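Local atomic coordinates of tengpin (Thermoanaerobacter tengcongensis, PDB entry 2VH4), a protein that probably inhibits serine proteases as a member of the serpin family, and is seen here in a latent conformation within a loop C-sheet polymer. Residues P162-Y167 with S338-A343; Y182-V187 with K201-N206. One frame throughout, in Å; residues are numbered along the deposited sequence.

Contact 1: residues P162-Y167 with S338-A343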
loop_
_atom_site.group_PDB
_atom_site.type_symbol
_atom_site.label_atom_id
_atom_site.label_comp_id
_atom_site.label_asym_id
_atom_site.label_seq_id
_atom_site.Cartn_x
_atom_site.Cartn_y
_atom_site.Cartn_z
ATOM N N PRO A 162 -25.958 2.367 6.051
ATOM C CA PRO A 162 -26.809 1.507 6.888
ATOM C C PRO A 162 -26.661 0.005 6.622
ATOM O O PRO A 162 -26.981 -0.806 7.499
ATOM C CB PRO A 162 -28.231 1.962 6.533
ATOM C CG PRO A 162 -28.076 3.360 6.064
ATOM C CD PRO A 162 -26.752 3.394 5.346
ATOM N N GLU A 163 -26.181 -0.362 5.435
ATOM C CA GLU A 163 -26.059 -1.774 5.066
ATOM C C GLU A 163 -24.634 -2.327 5.201
ATOM O O GLU A 163 -24.397 -3.505 4.929
ATOM C CB GLU A 163 -26.598 -2.029 3.653
ATOM C CG GLU A 163 -27.972 -1.422 3.368
ATOM C CD GLU A 163 -27.893 -0.068 2.666
ATOM O OE1 GLU A 163 -26.805 0.558 2.657
ATOM O OE2 GLU A 163 -28.930 0.365 2.116
ATOM N N ASP A 164 -23.695 -1.478 5.614
ATOM C CA ASP A 164 -22.332 -1.920 5.930
ATOM C C ASP A 164 -22.334 -2.762 7.200
ATOM O O ASP A 164 -23.085 -2.479 8.137
ATOM C CB ASP A 164 -21.400 -0.724 6.106
ATOM C CG ASP A 164 -21.209 0.059 4.828
ATOM O OD1 ASP A 164 -21.843 -0.276 3.804
ATOM O OD2 ASP A 164 -20.422 1.021 4.842
ATOM N N VAL A 165 -21.501 -3.800 7.223
ATOM C CA VAL A 165 -21.425 -4.699 8.376
ATOM C C VAL A 165 -20.007 -4.880 8.918
ATOM O O VAL A 165 -19.829 -5.256 10.079
ATOM C CB VAL A 165 -22.076 -6.087 8.089
ATOM C CG1 VAL A 165 -23.555 -5.935 7.729
ATOM C CG2 VAL A 165 -21.335 -6.832 6.993
ATOM N N MET A 166 -19.005 -4.611 8.079
ATOM C CA MET A 166 -17.600 -4.808 8.455
ATOM C C MET A 166 -16.638 -3.883 7.718
ATOM O O MET A 166 -16.775 -3.652 6.519
ATOM C CB MET A 166 -17.162 -6.269 8.239
ATOM C CG MET A 166 -15.789 -6.594 8.847
ATOM S SD MET A 166 -15.202 -8.282 8.599
ATOM C CE MET A 166 -16.108 -9.194 9.849
ATOM N N TYR A 167 -15.662 -3.359 8.452
ATOM C CA TYR A 167 -14.512 -2.700 7.841
ATOM C C TYR A 167 -13.252 -3.430 8.271
ATOM O O TYR A 167 -13.013 -3.618 9.466
ATOM C CB TYR A 167 -14.426 -1.226 8.242
ATOM C CG TYR A 167 -15.553 -0.372 7.711
ATOM C CD1 TYR A 167 -16.722 -0.194 8.445
ATOM C CD2 TYR A 167 -15.446 0.265 6.480
ATOM C CE1 TYR A 167 -17.762 0.587 7.961
ATOM C CE2 TYR A 167 -16.476 1.053 5.991
ATOM C CZ TYR A 167 -17.634 1.203 6.737
ATOM O OH TYR A 167 -18.656 1.985 6.262
ATOM N N SER A 338 -8.754 0.575 3.816
ATOM C CA SER A 338 -9.990 0.073 4.414
ATOM C C SER A 338 -10.816 -0.683 3.372
ATOM O O SER A 338 -11.026 -0.198 2.256
ATOM C CB SER A 338 -10.794 1.193 5.100
ATOM O OG SER A 338 -11.963 1.537 4.375
ATOM N N VAL A 339 -11.248 -1.885 3.749
ATOM C CA VAL A 339 -12.076 -2.738 2.905
ATOM C C VAL A 339 -13.505 -2.727 3.458
ATOM O O VAL A 339 -13.729 -3.062 4.620
ATOM C CB VAL A 339 -11.505 -4.179 2.854
ATOM C CG1 VAL A 339 -12.377 -5.104 2.007
ATOM C CG2 VAL A 339 -10.064 -4.158 2.338
ATOM N N ASP A 340 -14.462 -2.326 2.627
ATOM C CA ASP A 340 -15.837 -2.127 3.084
ATOM C C ASP A 340 -16.784 -3.251 2.659
ATOM O O ASP A 340 -17.060 -3.438 1.467
ATOM C CB ASP A 340 -16.367 -0.762 2.629
ATOM C CG ASP A 340 -17.680 -0.383 3.304
ATOM O OD1 ASP A 340 -18.315 -1.259 3.943
ATOM O OD2 ASP A 340 -18.077 0.802 3.202
ATOM N N ILE A 341 -17.282 -3.978 3.660
ATOM C CA ILE A 341 -18.206 -5.096 3.469
ATOM C C ILE A 341 -19.656 -4.646 3.691
ATOM O O ILE A 341 -20.032 -4.232 4.797
ATOM C CB ILE A 341 -17.849 -6.290 4.406
ATOM C CG1 ILE A 341 -16.401 -6.757 4.184
ATOM C CG2 ILE A 341 -18.827 -7.440 4.233
ATOM C CD1 ILE A 341 -16.075 -7.297 2.784
ATOM N N THR A 342 -20.465 -4.739 2.638
ATOM C CA THR A 342 -21.829 -4.207 2.666
ATOM C C THR A 342 -22.862 -5.157 2.057
ATOM O O THR A 342 -22.513 -6.094 1.342
ATOM C CB THR A 342 -21.906 -2.815 1.988
ATOM O OG1 THR A 342 -23.143 -2.175 2.335
ATOM C CG2 THR A 342 -21.801 -2.938 0.484
ATOM N N ALA A 343 -24.134 -4.890 2.340
ATOM C CA ALA A 343 -25.221 -5.808 2.001
ATOM C C ALA A 343 -25.929 -5.471 0.691
ATOM O O ALA A 343 -26.390 -6.368 -0.019
ATOM C CB ALA A 343 -26.227 -5.865 3.138
#
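The carboxylates of Asp164 and Asp340 meet from neighbouring antiparallel strands with their planes 90° apart, Asp164 OD2 lying 2.9 Å from Asp340 OD2. Each oxygen of Asp164 has a separate partner as well. Its OD1 accepts a hydrogen bond from Thr342 OG1 at 2.7 Å, met nearly along the C-O axis; with chi1 at -165° the hydroxyl stands anti to the backbone N of Thr342, which brings OG1 to the Asp164 carboxylate. Asp164 OD2 receives the hydroxyl of Tyr167 OH at 2.5 Å, short enough that its exact length is doubtful. The tyrosine ring runs alongside Asp340 and points the same way, tilted 40° from its carboxylate plane, with Tyr167 CE2 3.2 Å from Asp340 OD2. Beyond the contact, Phe133 meets the Tyr167 ring.

Asp164, Tyr167, Asp340 and Thr342 share one face of the sheet; the opposite face carries Met166 and Ile341, packed CB against CB at 3.9 Å. Between the Asp164-Thr342 and Met166-Ile341 pairs the register slips by one in a classic beta bulge, where Val165 and Met166 both face Ile341. Ile341 O takes Val165 N at 2.9 Å and Met166 N only weakly, while Ile341 N returns a 2.9 Å bond to Met166 O.

Residues 338-342 end strand 330-342, which lies between strands 164-177 and 314-326 and corresponds to the inserted reactive-centre loop, as in latent serpins. Two buried carboxylates this close would repel if both were ionised, so the pair probably shares a proton; the hydroxyl of Thr342, and probably that of Tyr167, would partly offset the charge on Asp164.

Contact 2: residues Y182-V187 with K201-N206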
loop_
_atom_site.group_PDB
_atom_site.type_symbol
_atom_site.label_atom_id
_atom_site.label_comp_id
_atom_site.label_asym_id
_atom_site.label_seq_id
_atom_site.Cartn_x
_atom_site.Cartn_y
_atom_site.Cartn_z
ATOM N N TYR A 182 20.623 16.186 3.881
ATOM C CA TYR A 182 21.020 17.295 3.018
ATOM C C TYR A 182 21.229 18.572 3.838
ATOM O O TYR A 182 20.358 18.961 4.621
ATOM C CB TYR A 182 19.956 17.579 1.959
ATOM C CG TYR A 182 19.648 16.452 1.005
ATOM C CD1 TYR A 182 18.652 15.525 1.302
ATOM C CD2 TYR A 182 20.318 16.341 -0.216
ATOM C CE1 TYR A 182 18.342 14.492 0.420
ATOM C CE2 TYR A 182 20.016 15.313 -1.107
ATOM C CZ TYR A 182 19.025 14.390 -0.782
ATOM O OH TYR A 182 18.707 13.367 -1.645
ATOM N N GLU A 183 22.383 19.207 3.660
ATOM C CA GLU A 183 22.579 20.588 4.086
ATOM C C GLU A 183 21.709 21.428 3.158
ATOM O O GLU A 183 21.536 21.068 1.991
ATOM C CB GLU A 183 24.047 21.009 3.921
ATOM C CG GLU A 183 25.026 20.425 4.942
ATOM C CD GLU A 183 26.505 20.583 4.533
ATOM O OE1 GLU A 183 27.377 20.047 5.259
ATOM O OE2 GLU A 183 26.808 21.228 3.496
ATOM N N LYS A 184 21.165 22.538 3.657
ATOM C CA LYS A 184 20.326 23.416 2.827
ATOM C C LYS A 184 21.090 23.987 1.623
ATOM O O LYS A 184 20.490 24.288 0.590
ATOM C CB LYS A 184 19.703 24.533 3.667
ATOM C CG LYS A 184 18.529 25.255 2.999
ATOM C CD LYS A 184 17.276 24.395 2.948
ATOM C CE LYS A 184 16.216 25.018 2.053
ATOM N NZ LYS A 184 14.933 24.268 2.112
ATOM N N ALA A 185 22.411 24.106 1.762
ATOM C CA ALA A 185 23.295 24.552 0.683
ATOM C C ALA A 185 23.326 23.582 -0.503
ATOM O O ALA A 185 23.788 23.936 -1.590
ATOM C CB ALA A 185 24.699 24.779 1.215
ATOM N N SER A 186 22.831 22.364 -0.285
ATOM C CA SER A 186 22.698 21.372 -1.348
ATOM C C SER A 186 21.328 21.430 -2.021
ATOM O O SER A 186 21.032 20.624 -2.907
ATOM C CB SER A 186 22.933 19.975 -0.784
ATOM O OG SER A 186 24.274 19.834 -0.359
ATOM N N VAL A 187 20.507 22.386 -1.585
ATOM C CA VAL A 187 19.123 22.510 -2.032
ATOM C C VAL A 187 18.924 23.838 -2.763
ATOM O O VAL A 187 19.433 24.875 -2.338
ATOM C CB VAL A 187 18.117 22.400 -0.846
ATOM C CG1 VAL A 187 16.680 22.243 -1.352
ATOM C CG2 VAL A 187 18.482 21.242 0.075
ATOM N N LYS A 201 6.885 25.632 -7.930
ATOM C CA LYS A 201 8.200 25.800 -7.330
ATOM C C LYS A 201 8.601 24.481 -6.722
ATOM O O LYS A 201 7.945 23.987 -5.797
ATOM C CB LYS A 201 8.169 26.859 -6.232
ATOM C CG LYS A 201 8.009 28.284 -6.716
ATOM C CD LYS A 201 7.265 29.134 -5.702
ATOM C CE LYS A 201 7.935 29.143 -4.345
ATOM N NZ LYS A 201 7.280 30.105 -3.408
ATOM N N VAL A 202 9.673 23.908 -7.253
ATOM C CA VAL A 202 10.179 22.649 -6.751
ATOM C C VAL A 202 11.592 22.842 -6.224
ATOM O O VAL A 202 12.464 23.392 -6.905
ATOM C CB VAL A 202 10.101 21.519 -7.819
ATOM C CG1 VAL A 202 10.831 20.259 -7.347
ATOM C CG2 VAL A 202 8.640 21.182 -8.136
ATOM N N GLU A 203 11.794 22.405 -4.988
ATOM C CA GLU A 203 13.107 22.384 -4.390
ATOM C C GLU A 203 13.793 21.086 -4.768
ATOM O O GLU A 203 13.245 20.000 -4.562
ATOM C CB GLU A 203 13.002 22.501 -2.876
ATOM C CG GLU A 203 12.584 23.877 -2.403
ATOM C CD GLU A 203 12.736 24.036 -0.915
ATOM O OE1 GLU A 203 13.717 24.678 -0.487
ATOM O OE2 GLU A 203 11.886 23.506 -0.172
ATOM N N PHE A 204 14.984 21.207 -5.340
ATOM C CA PHE A 204 15.786 20.046 -5.670
ATOM C C PHE A 204 16.935 19.858 -4.689
ATOM O O PHE A 204 17.625 20.807 -4.324
ATOM C CB PHE A 204 16.305 20.141 -7.105
ATOM C CG PHE A 204 15.262 19.843 -8.134
ATOM C CD1 PHE A 204 14.623 20.874 -8.812
ATOM C CD2 PHE A 204 14.896 18.525 -8.409
ATOM C CE1 PHE A 204 13.643 20.594 -9.771
ATOM C CE2 PHE A 204 13.918 18.238 -9.358
ATOM C CZ PHE A 204 13.294 19.274 -10.043
ATOM N N MET A 205 17.134 18.616 -4.276
ATOM C CA MET A 205 18.142 18.286 -3.292
ATOM C C MET A 205 19.267 17.473 -3.929
ATOM O O MET A 205 19.034 16.382 -4.459
ATOM C CB MET A 205 17.499 17.523 -2.135
ATOM C CG MET A 205 16.264 18.199 -1.557
ATOM S SD MET A 205 15.637 17.391 -0.079
ATOM C CE MET A 205 15.077 15.818 -0.733
ATOM N N ASN A 206 20.481 18.018 -3.868
ATOM C CA ASN A 206 21.659 17.391 -4.462
ATOM C C ASN A 206 22.537 16.620 -3.489
ATOM O O ASN A 206 22.923 17.124 -2.428
ATOM C CB ASN A 206 22.512 18.417 -5.212
ATOM C CG ASN A 206 22.091 18.573 -6.660
ATOM O OD1 ASN A 206 20.992 19.059 -6.959
ATOM N ND2 ASN A 206 22.967 18.159 -7.573
HETATM O O HOH W 1 20.128 13.677 -4.017
HETATM O O HOH W 2 25.652 19.227 -2.609
#
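Lys184 NZ is gripped by two carboxylates: it makes a 2.9 Å salt bridge to Glu203 OE1 and a second one to Glu328 outside the contact. The ammonium meets Glu203 OE1 on the syn side, 21° out of the carboxylate plane. Although the lysine CB sets off away from strand 201-206, a bend at chi2 (72°) turns the chain back, and it crosses Glu203 at about a right angle.

Farther along the strand, Met205 lies across one face of the Tyr182 ring. Its CB stands 3.6 Å from the ring centroid in a CH-pi contact, and its SD, 4.2 Å from the same centroid, adds a Met-aromatic contact. At the ring's edge a water joins Tyr182 OH, 2.8 Å away, to Met205 O, to which it donates at 3.0 Å. Val187 runs beside Met205, both side chains pointing the same way.

The backbone pairing is brief: Asn206 N donates to Ser186 O at 2.8 Å, and Val187 opposes Met205 as a non-hydrogen-bonded antiparallel pair, where the 3-10 turn 184-186 passes into strand 187-193.

Strand 199-209 runs between strands 187-193 and 263-281, in what corresponds to serpin sheet C. Leu271 of strand 263-281 touches both Tyr182 and Met205, while Trp178 packs edge-to-face and Lys223 by cation-pi on the tyrosine, in the region called the breach in serpins.

From the N terminus the chain passes strand 95-106 and helix 135-148 before residues 162-167, where strand 164-177 begins. Beyond the end of that strand the chain passes through 182-187, and contact 2 closes a short loop of 13 residues, at the open end of the antiparallel hairpin of strands 187-193 and 199-209. The chain then builds further strands, 263-281 and 314-326 among them, before 338-343 returns to 162-167 and closes the much longer loop of contact 1, inside which contact 2 is nested. Their centres are 45 Å apart, on opposite sides of the chain's centre. Strand 164-177, paired at its start with the end of the inserted strand 330-342, runs from contact 1 toward the sheet C strands of contact 2.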